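R.Ecl18kI (Enterobacter cloacae, PDB 2GB7) recognises the double-stranded DNA sequence 5'-CCNGG-3' and cleaves it ahead of the first C, acting as a type II restriction endonuclease. Local coordinates at residues V162-V167 with R174-I179; T230-K235 with T247-L252; T11-E16 with T73-Y78. The protein carries 1 engineered substitution. One frame throughout, in Å; residues are numbered along the deposited sequence.

Overall arrangement
Followed from the N terminus, the chain makes its three contacts in series, so none nests in or crosses another. Interaction 3 comes first, bringing helix 6-20 against the C-terminal part of helix 49-77 and closing a long, largely helical excursion. Interaction 1 then closes a short loop containing helix 166-171, pairing neighbouring antiparallel strands of the central sheet. Interaction 2 follows, joining the starts of helices 232-238 and 248-259 beside the sheet's parallel edge. Interactions 1 and 2 meet through Met251, which packs against Met177 and Ile179. Interaction 3 lies across the chain's centre from both, its own centre about 43 Å and 40 Å from theirs.

Interaction 1: V162-V167 with R174-I179; sequences VMPGVV and RNTMLI
Met163 N donates to Met177 O at 2.9 Å in a nearly straight bond, 172° at the hydrogen, and Met177 N returns a bond of 2.9 Å to Met163 O. The two residues thus form an antiparallel hydrogen-bonded pair, while Val162 and Leu178 make the adjacent non-hydrogen-bonded pair. On the Val162 face, Leu178 CD2 rests against both valine methyls, 3.8 Å from Val162 CG1, the two side chains lying alongside each other and pointing the same way, and Tyr169 of helix 166-171 packs on both. On the reverse face Met163 CB and Met177 CB stand 4.1 Å apart, and both methionines meet Leu258 of helix 248-259. Met163 sends CG anti to its backbone N, and the chain then bends twice, bringing CE to 3.6 Å from Asn175 O, an oxygen hydrogen-bonded to Trp262 NE1. Strand pairing ends where a cis peptide leads into Pro164, whose CD lies 3.9 Å from Thr176 CG2; Thr176 OG1 is hydrogen-bonded to Lys173 O. Gly165 follows as N-cap of helix 166-171. Two antiparallel strands joined through a short helix form part of the mixed central sheet, consistent with the nuclease core of the PD-(D/E)XK superfamily.

Interaction 2: T230-K235 with T247-L252; sequences TTVENK and TFEDML
Thr230 O is the focus of the tightly packed part of this contact, where Thr230, Thr231, Thr247 and Phe248 are buried: Phe248 N donates to it at 3.0 Å in a bent bond, 136° at the hydrogen, and Thr247 CA approaches it to 3.1 Å in a CA-H...O contact. The Phe248 ring is tucked against the same backbone, with Thr230 N over one face and Phe248 CD2 3.3 Å from Thr230 O. Thr231 CG2 adds a methyl 3.9 Å from Phe248 CE2. Thr231 OG1 accepts from Asn234 N, while Thr247 and Asp250 exchange bonds in a capping box. The looser side is formed by the partly exposed Val232, Lys235 and Glu249. Lys235 crosses Thr247 at about a right angle, its CB 3.9 Å from Thr247 CG2, and Val232 CG2 lies 3.2 Å from Glu249 OE1, an oxygen hydrogen-bonded to Ser50 OG. Lys235 NZ is held by Val245 O and Asn242 O; its link to Asp250 OD2 passes through a water that it reaches only weakly. Thr230 and Thr247 are bridged in parallel where strands 226-230 and 245-247 give way to helices 232-238 and 248-259, with Phe248 touching Pro49 and Ile53 of helix 49-77 and Leu128 of helix 102-134.

Interaction 3: T11-E16 with T73-Y78; sequences TLISKE and TRMLSY
Leu12 sets its CD2 methyl squarely over the ring of Tyr78, 3.6 Å from the ring centroid and only 12° off the normal, a clear CH-pi contact. The methyl lies close to all six ring carbons rather than to one corner. Leu12 CG, held anti to the backbone N, faces the other main partner, lying 3.6 Å from Met75 CE as the two side chains slide past each other in opposite directions. The Met75 chain, bent at both chi2 and chi3, extends toward helix 6-20. There SD meets the aliphatic part of Glu16, 3.9 Å from Glu16 CG, whereas the modelled approach of CE to Ile13 is too close to be trusted in detail. The carbonyl oxygen of Met75 also lies in plane at the edge of the Tyr78 ring. At the outer margin Glu16 and Tyr78 reach toward each other tip to tip, a polar approach with Glu16 OE1 3.5 Å from Tyr78 OH and the carboxylate and ring planes 43° apart. Leu108 of helix 102-134 touches both Ile13 and Met75, and Leu4 flanks Leu12 and Tyr78. Ser14 touches a phosphate of the bound DNA, while Thr73 bonds to Thr98 of the second subunit. The segments' axes approach to 10.9 Å at 145°, an obliquely antiparallel helix pair packed largely through apolar side chains, with helix 6-20 touching the DNA and helix 49-77 touching the second subunit.

Interaction 1: V162-V167 with R174-I179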
loop_
_atom_site.group_PDB
_atom_site.type_symbol
_atom_site.label_atom_id
_atom_site.label_comp_id
_atom_site.label_asym_id
_atom_site.label_seq_id
_atom_site.Cartn_x
_atom_site.Cartn_y
_atom_site.Cartn_z
ATOM N N VAL F 162 21.996 2.265 -7.002
ATOM C CA VAL F 162 22.676 1.407 -7.950
ATOM C C VAL F 162 24.184 1.629 -7.795
ATOM O O VAL F 162 24.675 2.733 -8.024
ATOM C CB VAL F 162 22.305 1.780 -9.383
ATOM C CG1 VAL F 162 23.025 0.864 -10.385
ATOM C CG2 VAL F 162 20.756 1.760 -9.607
ATOM N N MET F 163 24.902 0.588 -7.412
ATOM C CA MET F 163 26.352 0.668 -7.195
ATOM C C MET F 163 26.998 -0.077 -8.363
ATOM O O MET F 163 26.730 -1.268 -8.553
ATOM C CB MET F 163 26.678 -0.038 -5.872
ATOM C CG MET F 163 28.044 0.200 -5.256
ATOM S SD MET F 163 29.423 -0.369 -6.293
ATOM C CE MET F 163 29.148 -2.129 -6.301
ATOM N N PRO F 164 27.925 0.572 -9.094
ATOM C CA PRO F 164 28.460 1.928 -8.909
ATOM C C PRO F 164 27.713 3.018 -9.634
ATOM O O PRO F 164 27.950 4.218 -9.394
ATOM C CB PRO F 164 29.883 1.793 -9.461
ATOM C CG PRO F 164 29.676 0.861 -10.686
ATOM C CD PRO F 164 28.632 -0.152 -10.173
ATOM N N GLY F 165 26.830 2.652 -10.551
ATOM C CA GLY F 165 26.126 3.682 -11.267
ATOM C C GLY F 165 25.264 3.042 -12.313
ATOM O O GLY F 165 25.488 1.878 -12.674
ATOM N N VAL F 166 24.287 3.807 -12.802
ATOM C CA VAL F 166 23.405 3.313 -13.877
ATOM C C VAL F 166 24.129 3.036 -15.208
ATOM O O VAL F 166 23.792 2.081 -15.888
ATOM C CB VAL F 166 22.164 4.224 -14.108
ATOM C CG1 VAL F 166 21.301 4.224 -12.854
ATOM C CG2 VAL F 166 22.570 5.652 -14.466
ATOM N N VAL F 167 25.118 3.852 -15.571
ATOM C CA VAL F 167 25.826 3.640 -16.849
ATOM C C VAL F 167 26.548 2.300 -16.842
ATOM O O VAL F 167 26.438 1.504 -17.790
ATOM C CB VAL F 167 26.781 4.803 -17.166
ATOM C CG1 VAL F 167 27.686 4.502 -18.386
ATOM C CG2 VAL F 167 25.994 6.057 -17.428
ATOM N N ARG F 174 27.292 -7.338 -13.927
ATOM C CA ARG F 174 28.325 -7.983 -13.130
ATOM C C ARG F 174 29.012 -6.995 -12.158
ATOM O O ARG F 174 29.319 -5.851 -12.520
ATOM C CB ARG F 174 29.344 -8.630 -14.066
ATOM C CG ARG F 174 30.473 -9.373 -13.377
ATOM C CD ARG F 174 31.185 -10.276 -14.384
ATOM N NE ARG F 174 32.061 -11.231 -13.691
ATOM C CZ ARG F 174 31.682 -12.460 -13.327
ATOM N NH1 ARG F 174 30.463 -12.901 -13.589
ATOM N NH2 ARG F 174 32.531 -13.252 -12.707
ATOM N N ASN F 175 29.229 -7.450 -10.920
ATOM C CA ASN F 175 29.897 -6.670 -9.877
ATOM C C ASN F 175 29.157 -5.412 -9.473
ATOM O O ASN F 175 29.767 -4.500 -8.931
ATOM C CB ASN F 175 31.356 -6.351 -10.241
ATOM C CG ASN F 175 32.230 -7.602 -10.274
ATOM O OD1 ASN F 175 32.051 -8.504 -9.460
ATOM N ND2 ASN F 175 33.173 -7.670 -11.218
ATOM N N THR F 176 27.840 -5.387 -9.725
ATOM C CA THR F 176 27.009 -4.289 -9.247
ATOM C C THR F 176 26.179 -4.704 -8.023
ATOM O O THR F 176 26.081 -5.908 -7.648
ATOM C CB THR F 176 26.070 -3.727 -10.346
ATOM O OG1 THR F 176 25.130 -4.742 -10.706
ATOM C CG2 THR F 176 26.861 -3.277 -11.617
ATOM N N MET F 177 25.580 -3.705 -7.392
ATOM C CA MET F 177 24.675 -3.997 -6.269
ATOM C C MET F 177 23.477 -3.083 -6.417
ATOM O O MET F 177 23.640 -1.899 -6.731
ATOM C CB MET F 177 25.347 -3.750 -4.909
ATOM C CG MET F 177 24.357 -3.945 -3.784
ATOM S SD MET F 177 25.130 -3.759 -2.164
ATOM C CE MET F 177 26.335 -4.987 -2.348
ATOM N N LEU F 178 22.273 -3.637 -6.230
ATOM C CA LEU F 178 21.046 -2.865 -6.256
ATOM C C LEU F 178 20.370 -2.973 -4.921
ATOM O O LEU F 178 20.282 -4.059 -4.357
ATOM C CB LEU F 178 20.062 -3.416 -7.302
ATOM C CG LEU F 178 20.582 -3.458 -8.744
ATOM C CD1 LEU F 178 19.507 -4.037 -9.629
ATOM C CD2 LEU F 178 20.997 -2.085 -9.218
ATOM N N ILE F 179 19.888 -1.838 -4.450
ATOM C CA ILE F 179 19.208 -1.754 -3.157
ATOM C C ILE F 179 17.836 -1.116 -3.290
ATOM O O ILE F 179 17.714 -0.019 -3.855
ATOM C CB ILE F 179 20.041 -0.946 -2.141
ATOM C CG1 ILE F 179 21.454 -1.535 -2.015
ATOM C CG2 ILE F 179 19.311 -0.878 -0.776
ATOM C CD1 ILE F 179 22.461 -0.585 -1.327
#

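Interaction 2: T230-K235 with T247-L252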
loop_
_atom_site.group_PDB
_atom_site.type_symbol
_atom_site.label_atom_id
_atom_site.label_comp_id
_atom_site.label_asym_id
_atom_site.label_seq_id
_atom_site.Cartn_x
_atom_site.Cartn_y
_atom_site.Cartn_z
ATOM N N THR F 230 18.120 -5.980 7.401
ATOM C CA THR F 230 17.498 -5.154 8.459
ATOM C C THR F 230 18.543 -4.839 9.517
ATOM O O THR F 230 19.715 -5.119 9.331
ATOM C CB THR F 230 16.236 -5.848 9.059
ATOM O OG1 THR F 230 15.451 -4.918 9.809
ATOM C CG2 THR F 230 16.590 -7.076 9.925
ATOM N N THR F 231 18.127 -4.194 10.588
ATOM C CA THR F 231 19.076 -3.822 11.610
ATOM C C THR F 231 19.578 -5.036 12.353
ATOM O O THR F 231 19.000 -6.129 12.284
ATOM C CB THR F 231 18.458 -2.864 12.636
ATOM O OG1 THR F 231 17.311 -3.491 13.235
ATOM C CG2 THR F 231 18.067 -1.560 11.971
ATOM N N VAL F 232 20.693 -4.833 13.076
ATOM C CA VAL F 232 21.227 -5.906 13.895
ATOM C C VAL F 232 20.169 -6.279 14.926
ATOM O O VAL F 232 19.884 -7.460 15.126
ATOM C CB VAL F 232 22.557 -5.521 14.623
ATOM C CG1 VAL F 232 22.975 -6.630 15.615
ATOM C CG2 VAL F 232 23.667 -5.278 13.624
ATOM N N GLU F 233 19.597 -5.282 15.556
ATOM C CA GLU F 233 18.632 -5.540 16.609
ATOM C C GLU F 233 17.492 -6.412 16.119
ATOM O O GLU F 233 17.137 -7.387 16.753
ATOM C CB GLU F 233 18.092 -4.235 17.177
ATOM C CG GLU F 233 17.217 -4.444 18.406
ATOM N N ASN F 234 16.937 -6.065 14.968
ATOM C CA ASN F 234 15.841 -6.830 14.426
ATOM C C ASN F 234 16.253 -8.238 14.049
ATOM O O ASN F 234 15.516 -9.185 14.311
ATOM C CB ASN F 234 15.281 -6.115 13.208
ATOM C CG ASN F 234 13.898 -6.596 12.836
ATOM O OD1 ASN F 234 13.120 -7.054 13.689
ATOM N ND2 ASN F 234 13.572 -6.500 11.542
ATOM N N LYS F 235 17.425 -8.387 13.435
ATOM C CA LYS F 235 17.888 -9.724 13.097
ATOM C C LYS F 235 18.008 -10.584 14.343
ATOM O O LYS F 235 17.515 -11.696 14.377
ATOM C CB LYS F 235 19.213 -9.754 12.325
ATOM C CG LYS F 235 19.339 -11.149 11.658
ATOM C CD LYS F 235 20.678 -11.605 11.229
ATOM C CE LYS F 235 20.588 -13.102 11.006
ATOM N NZ LYS F 235 21.349 -13.581 9.855
ATOM N N THR F 247 22.043 -8.319 7.928
ATOM C CA THR F 247 22.036 -7.023 8.597
ATOM C C THR F 247 22.579 -5.957 7.662
ATOM O O THR F 247 23.258 -6.279 6.704
ATOM C CB THR F 247 22.939 -7.039 9.830
ATOM O OG1 THR F 247 24.286 -7.320 9.411
ATOM C CG2 THR F 247 22.440 -8.077 10.803
ATOM N N PHE F 248 22.314 -4.677 7.953
ATOM C CA PHE F 248 22.960 -3.603 7.193
ATOM C C PHE F 248 24.476 -3.727 7.215
ATOM O O PHE F 248 25.134 -3.365 6.260
ATOM C CB PHE F 248 22.536 -2.248 7.713
ATOM C CG PHE F 248 21.102 -1.957 7.416
ATOM C CD1 PHE F 248 20.712 -1.686 6.120
ATOM C CD2 PHE F 248 20.140 -2.019 8.409
ATOM C CE1 PHE F 248 19.331 -1.412 5.844
ATOM C CE2 PHE F 248 18.799 -1.778 8.138
ATOM C CZ PHE F 248 18.405 -1.488 6.858
ATOM N N GLU F 249 25.006 -4.249 8.308
ATOM C CA GLU F 249 26.448 -4.471 8.387
ATOM C C GLU F 249 26.974 -5.426 7.305
ATOM O O GLU F 249 28.017 -5.172 6.687
ATOM C CB GLU F 249 26.775 -4.963 9.790
ATOM C CG GLU F 249 26.817 -3.850 10.838
ATOM C CD GLU F 249 25.453 -3.265 11.252
ATOM O OE1 GLU F 249 24.381 -3.799 10.877
ATOM O OE2 GLU F 249 25.479 -2.266 12.019
ATOM N N ASP F 250 26.241 -6.522 7.098
ATOM C CA ASP F 250 26.539 -7.526 6.091
ATOM C C ASP F 250 26.497 -6.863 4.719
ATOM O O ASP F 250 27.437 -7.011 3.903
ATOM C CB ASP F 250 25.501 -8.651 6.134
ATOM C CG ASP F 250 25.520 -9.457 7.409
ATOM O OD1 ASP F 250 26.596 -9.582 8.061
ATOM O OD2 ASP F 250 24.453 -10.056 7.732
ATOM N N MET F 251 25.415 -6.129 4.470
ATOM C CA MET F 251 25.214 -5.445 3.200
ATOM C C MET F 251 26.339 -4.477 2.890
ATOM O O MET F 251 26.843 -4.453 1.770
ATOM C CB MET F 251 23.871 -4.707 3.155
ATOM C CG MET F 251 23.590 -4.191 1.749
ATOM S SD MET F 251 22.002 -3.324 1.709
ATOM C CE MET F 251 22.467 -1.790 2.465
ATOM N N LEU F 252 26.730 -3.662 3.868
ATOM C CA LEU F 252 27.799 -2.681 3.652
ATOM C C LEU F 252 29.143 -3.337 3.353
ATOM O O LEU F 252 29.916 -2.861 2.520
ATOM C CB LEU F 252 27.915 -1.731 4.835
ATOM C CG LEU F 252 27.096 -0.449 4.700
ATOM C CD1 LEU F 252 27.726 0.483 3.652
ATOM C CD2 LEU F 252 25.588 -0.686 4.320
HETATM O O HOH W 1 24.058 -11.558 9.893
#

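Interaction 3: T11-E16 with T73-Y78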
loop_
_atom_site.group_PDB
_atom_site.type_symbol
_atom_site.label_atom_id
_atom_site.label_comp_id
_atom_site.label_asym_id
_atom_site.label_seq_id
_atom_site.Cartn_x
_atom_site.Cartn_y
_atom_site.Cartn_z
ATOM N N THR F 11 -7.414 22.402 0.077
ATOM C CA THR F 11 -6.536 23.272 -0.699
ATOM C C THR F 11 -5.605 24.084 0.202
ATOM O O THR F 11 -4.401 24.205 -0.072
ATOM C CB THR F 11 -7.336 24.168 -1.654
ATOM O OG1 THR F 11 -8.012 23.330 -2.602
ATOM C CG2 THR F 11 -6.416 25.124 -2.413
ATOM N N LEU F 12 -6.167 24.605 1.287
ATOM C CA LEU F 12 -5.391 25.309 2.289
ATOM C C LEU F 12 -4.342 24.387 2.938
ATOM O O LEU F 12 -3.195 24.789 3.109
ATOM C CB LEU F 12 -6.328 25.917 3.339
ATOM C CG LEU F 12 -5.730 26.505 4.615
ATOM C CD1 LEU F 12 -4.873 27.735 4.334
ATOM C CD2 LEU F 12 -6.849 26.827 5.588
ATOM N N ILE F 13 -4.742 23.162 3.282
ATOM C CA ILE F 13 -3.853 22.215 3.975
ATOM C C ILE F 13 -2.626 21.928 3.100
ATOM O O ILE F 13 -1.496 21.957 3.575
ATOM C CB ILE F 13 -4.586 20.885 4.365
ATOM C CG1 ILE F 13 -5.621 21.103 5.474
ATOM C CG2 ILE F 13 -3.591 19.805 4.821
ATOM C CD1 ILE F 13 -6.592 19.948 5.614
ATOM N N SER F 14 -2.876 21.702 1.817
ATOM C CA SER F 14 -1.806 21.457 0.845
ATOM C C SER F 14 -0.891 22.663 0.657
ATOM O O SER F 14 0.327 22.510 0.586
ATOM C CB SER F 14 -2.414 21.043 -0.492
ATOM O OG SER F 14 -2.931 19.735 -0.389
ATOM N N LYS F 15 -1.480 23.854 0.599
ATOM C CA LYS F 15 -0.725 25.095 0.471
ATOM C C LYS F 15 0.173 25.287 1.686
ATOM O O LYS F 15 1.360 25.584 1.550
ATOM C CB LYS F 15 -1.680 26.284 0.303
ATOM C CG LYS F 15 -1.009 27.630 0.017
ATOM C CD LYS F 15 -2.069 28.714 -0.128
ATOM C CE LYS F 15 -1.484 30.122 -0.034
ATOM N NZ LYS F 15 -1.155 30.730 -1.368
ATOM N N GLU F 16 -0.400 25.071 2.864
ATOM C CA GLU F 16 0.295 25.270 4.126
ATOM C C GLU F 16 1.363 24.229 4.352
ATOM O O GLU F 16 2.413 24.560 4.872
ATOM C CB GLU F 16 -0.677 25.243 5.303
ATOM C CG GLU F 16 -1.635 26.442 5.334
ATOM C CD GLU F 16 -0.978 27.739 5.781
ATOM O OE1 GLU F 16 -1.610 28.809 5.590
ATOM O OE2 GLU F 16 0.136 27.709 6.352
ATOM N N THR F 73 -2.973 21.442 14.776
ATOM C CA THR F 73 -3.737 22.396 15.614
ATOM C C THR F 73 -4.032 23.687 14.853
ATOM O O THR F 73 -5.165 24.219 14.917
ATOM C CB THR F 73 -2.960 22.694 16.883
ATOM O OG1 THR F 73 -2.841 21.485 17.643
ATOM C CG2 THR F 73 -3.656 23.772 17.723
ATOM N N ARG F 74 -3.036 24.186 14.127
ATOM C CA ARG F 74 -3.185 25.414 13.357
ATOM C C ARG F 74 -4.214 25.263 12.253
ATOM O O ARG F 74 -5.056 26.150 12.068
ATOM C CB ARG F 74 -1.856 25.889 12.793
ATOM C CG ARG F 74 -1.855 27.317 12.286
ATOM C CD ARG F 74 -0.446 27.885 12.197
ATOM N NE ARG F 74 0.245 27.837 13.489
ATOM C CZ ARG F 74 1.143 26.918 13.859
ATOM N NH1 ARG F 74 1.531 25.926 13.037
ATOM N NH2 ARG F 74 1.673 27.005 15.072
ATOM N N MET F 75 -4.160 24.140 11.547
ATOM C CA MET F 75 -5.143 23.868 10.508
ATOM C C MET F 75 -6.537 23.834 11.091
ATOM O O MET F 75 -7.446 24.451 10.554
ATOM C CB MET F 75 -4.817 22.573 9.750
ATOM C CG MET F 75 -3.546 22.687 8.940
ATOM S SD MET F 75 -3.481 24.126 7.855
ATOM C CE MET F 75 -4.857 23.820 6.777
ATOM N N LEU F 76 -6.700 23.135 12.207
ATOM C CA LEU F 76 -8.013 23.026 12.833
ATOM C C LEU F 76 -8.557 24.383 13.263
ATOM O O LEU F 76 -9.769 24.591 13.316
ATOM C CB LEU F 76 -7.956 22.089 14.040
ATOM C CG LEU F 76 -7.841 20.593 13.745
ATOM C CD1 LEU F 76 -7.633 19.781 15.035
ATOM C CD2 LEU F 76 -9.065 20.092 12.984
ATOM N N SER F 77 -7.678 25.323 13.567
ATOM C CA SER F 77 -8.190 26.588 14.108
ATOM C C SER F 77 -8.849 27.474 13.016
ATOM O O SER F 77 -9.651 28.375 13.315
ATOM C CB SER F 77 -7.101 27.267 14.935
ATOM O OG SER F 77 -6.598 26.333 15.889
ATOM N N TYR F 78 -8.571 27.149 11.752
ATOM C CA TYR F 78 -9.246 27.765 10.598
ATOM C C TYR F 78 -10.733 27.422 10.460
ATOM O O TYR F 78 -11.439 28.016 9.636
ATOM C CB TYR F 78 -8.567 27.339 9.309
ATOM C CG TYR F 78 -7.355 28.136 8.917
ATOM C CD1 TYR F 78 -6.079 27.669 9.216
ATOM C CD2 TYR F 78 -7.477 29.338 8.210
ATOM C CE1 TYR F 78 -4.948 28.371 8.836
ATOM C CE2 TYR F 78 -6.348 30.057 7.823
ATOM C CZ TYR F 78 -5.080 29.555 8.142
ATOM O OH TYR F 78 -3.942 30.232 7.781
#